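CRISPR-associated protein Cse2 (PDB 2ZCA) probably takes part in type I-E CRISPR antiviral defence, the adaptive immunity that protects the bacterium against viruses and other mobile genetic elements. Local coordinates at residues H62-A67 / D133-W138. Sequence-based numbering, arbitrary orientation.
Sequences HYLVAA and DDLLRW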
loop_
_atom_site.group_PDB
_atom_site.type_symbol
_atom_site.label_atom_id
_atom_site.label_comp_id
_atom_site.label_asym_id
_atom_site.label_seq_id
_atom_site.Cartn_x
_atom_site.Cartn_y
_atom_site.Cartn_z
ATOM N N HIS A 62 6.731 -2.942 2.860
ATOM C CA HIS A 62 6.258 -2.398 4.130
ATOM C C HIS A 62 6.399 -0.876 4.164
ATOM O O HIS A 62 5.492 -0.169 4.611
ATOM C CB HIS A 62 7.032 -2.999 5.309
ATOM C CG HIS A 62 6.672 -4.419 5.617
ATOM N ND1 HIS A 62 7.087 -5.480 4.842
ATOM C CD2 HIS A 62 5.961 -4.956 6.638
ATOM C CE1 HIS A 62 6.654 -6.609 5.374
ATOM N NE2 HIS A 62 5.969 -6.319 6.466
ATOM N N TYR A 63 7.540 -0.371 3.704
ATOM C CA TYR A 63 7.756 1.074 3.696
ATOM C C TYR A 63 6.748 1.789 2.808
ATOM O O TYR A 63 6.255 2.860 3.160
ATOM C CB TYR A 63 9.174 1.406 3.224
ATOM C CG TYR A 63 10.215 1.295 4.317
ATOM C CD1 TYR A 63 10.349 2.292 5.282
ATOM C CD2 TYR A 63 11.038 0.175 4.407
ATOM C CE1 TYR A 63 11.275 2.178 6.314
ATOM C CE2 TYR A 63 11.964 0.050 5.434
ATOM C CZ TYR A 63 12.076 1.056 6.384
ATOM O OH TYR A 63 12.983 0.926 7.410
ATOM N N LEU A 64 6.441 1.203 1.655
ATOM C CA LEU A 64 5.491 1.841 0.753
ATOM C C LEU A 64 4.089 1.862 1.356
ATOM O O LEU A 64 3.385 2.867 1.261
ATOM C CB LEU A 64 5.479 1.136 -0.614
ATOM C CG LEU A 64 4.497 1.681 -1.664
ATOM C CD1 LEU A 64 4.736 3.165 -1.895
ATOM C CD2 LEU A 64 4.670 0.912 -2.969
ATOM N N VAL A 65 3.681 0.758 1.980
ATOM C CA VAL A 65 2.358 0.699 2.593
ATOM C C VAL A 65 2.243 1.687 3.754
ATOM O O VAL A 65 1.202 2.307 3.940
ATOM C CB VAL A 65 2.022 -0.730 3.071
ATOM C CG1 VAL A 65 0.749 -0.723 3.914
ATOM C CG2 VAL A 65 1.832 -1.639 1.858
ATOM N N ALA A 66 3.309 1.841 4.536
ATOM C CA ALA A 66 3.281 2.794 5.639
ATOM C C ALA A 66 3.091 4.200 5.064
ATOM O O ALA A 66 2.356 5.014 5.623
ATOM C CB ALA A 66 4.589 2.729 6.438
ATOM N N ALA A 67 3.763 4.480 3.950
ATOM C CA ALA A 67 3.665 5.790 3.312
ATOM C C ALA A 67 2.254 6.046 2.790
ATOM O O ALA A 67 1.709 7.140 2.955
ATOM C CB ALA A 67 4.672 5.898 2.170
ATOM N N ASP A 133 -0.376 -7.544 1.951
ATOM C CA ASP A 133 -0.316 -8.961 1.608
ATOM C C ASP A 133 -0.206 -9.133 0.100
ATOM O O ASP A 133 0.495 -10.027 -0.383
ATOM C CB ASP A 133 -1.551 -9.711 2.121
ATOM C CG ASP A 133 -1.538 -9.894 3.625
ATOM O OD1 ASP A 133 -0.456 -10.170 4.181
ATOM O OD2 ASP A 133 -2.612 -9.779 4.250
ATOM N N ASP A 134 -0.902 -8.277 -0.642
ATOM C CA ASP A 134 -0.872 -8.351 -2.095
ATOM C C ASP A 134 0.456 -7.865 -2.673
ATOM O O ASP A 134 1.022 -8.501 -3.558
ATOM C CB ASP A 134 -2.028 -7.547 -2.698
ATOM C CG ASP A 134 -3.378 -8.187 -2.443
ATOM O OD1 ASP A 134 -3.408 -9.394 -2.119
ATOM O OD2 ASP A 134 -4.407 -7.487 -2.583
ATOM N N LEU A 135 0.959 -6.743 -2.168
ATOM C CA LEU A 135 2.222 -6.204 -2.663
ATOM C C LEU A 135 3.364 -7.194 -2.407
ATOM O O LEU A 135 4.272 -7.346 -3.225
ATOM C CB LEU A 135 2.512 -4.857 -1.987
ATOM C CG LEU A 135 3.716 -4.058 -2.500
ATOM C CD1 LEU A 135 3.598 -3.830 -4.005
ATOM C CD2 LEU A 135 3.786 -2.728 -1.760
ATOM N N LEU A 136 3.312 -7.874 -1.269
ATOM C CA LEU A 136 4.339 -8.851 -0.930
ATOM C C LEU A 136 4.390 -10.007 -1.929
ATOM O O LEU A 136 5.440 -10.616 -2.131
ATOM C CB LEU A 136 4.091 -9.405 0.474
ATOM C CG LEU A 136 4.452 -8.480 1.637
ATOM C CD1 LEU A 136 3.896 -9.033 2.947
ATOM C CD2 LEU A 136 5.967 -8.349 1.711
ATOM N N ARG A 137 3.261 -10.299 -2.567
ATOM C CA ARG A 137 3.187 -11.403 -3.521
ATOM C C ARG A 137 3.051 -10.913 -4.963
ATOM O O ARG A 137 2.771 -11.690 -5.871
ATOM C CB ARG A 137 1.990 -12.289 -3.176
ATOM C CG ARG A 137 2.026 -12.860 -1.759
ATOM C CD ARG A 137 0.708 -13.536 -1.415
ATOM N NE ARG A 137 -0.396 -12.579 -1.316
ATOM C CZ ARG A 137 -1.680 -12.924 -1.283
ATOM N NH1 ARG A 137 -2.023 -14.205 -1.345
ATOM N NH2 ARG A 137 -2.624 -11.991 -1.193
ATOM N N TRP A 138 3.282 -9.625 -5.167
ATOM C CA TRP A 138 3.131 -9.019 -6.485
ATOM C C TRP A 138 4.002 -9.602 -7.590
ATOM O O TRP A 138 3.597 -9.631 -8.753
ATOM C CB TRP A 138 3.383 -7.512 -6.377
ATOM C CG TRP A 138 2.924 -6.730 -7.573
ATOM C CD1 TRP A 138 3.674 -6.358 -8.653
ATOM C CD2 TRP A 138 1.606 -6.224 -7.805
ATOM N NE1 TRP A 138 2.900 -5.646 -9.543
ATOM C CE2 TRP A 138 1.628 -5.551 -9.046
ATOM C CE3 TRP A 138 0.406 -6.274 -7.082
ATOM C CZ2 TRP A 138 0.494 -4.932 -9.582
ATOM C CZ3 TRP A 138 -0.725 -5.655 -7.619
ATOM C CH2 TRP A 138 -0.668 -4.994 -8.857
#
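The His62 imidazole meets Leu136 obliquely, CE1 lying 4.1 Å from Leu136 CD2, while Trp54 and Phe7 each make an edge-to-face ring contact with it. The setting is helix-helix packing in the all-helical Cse2 fold, where helix 56-71 lies against helix 128-136, close to the centre of the chain. With CG anti to its carbonyl carbon (chi1 -73°), His62 brings its ring nearer to Leu136 than its CB direction suggests; ND1 is hydrogen-bonded to Glu58 O one turn earlier, which helps fix the ring's rotation. No hydrogen bond joins the two segments, which bury 173 Å² between them; the closest contacts are between side-chain carbons. Leu135 carries the apolar part: its CG stands anti to the backbone N (chi1 -173°), and CD2 reaches Leu64 CD2 at 3.9 Å, the two side chains crossing at roughly a right angle. Val65 CG2 adds a looser touch on that same methyl at 4.3 Å. Leu115 of helix 111-121 touches both Leu64 and Leu135, so a third helix joins this cluster. Arg137 folds back on its own segment: NE donates to Asp133 O from above the carbonyl plane, and NH2 forms a salt bridge with Asp134 OD1 at 2.9 Å, its hydrogen bond bent (126°) and weak, while Asp134 OD2 pairs with Arg148 NH1.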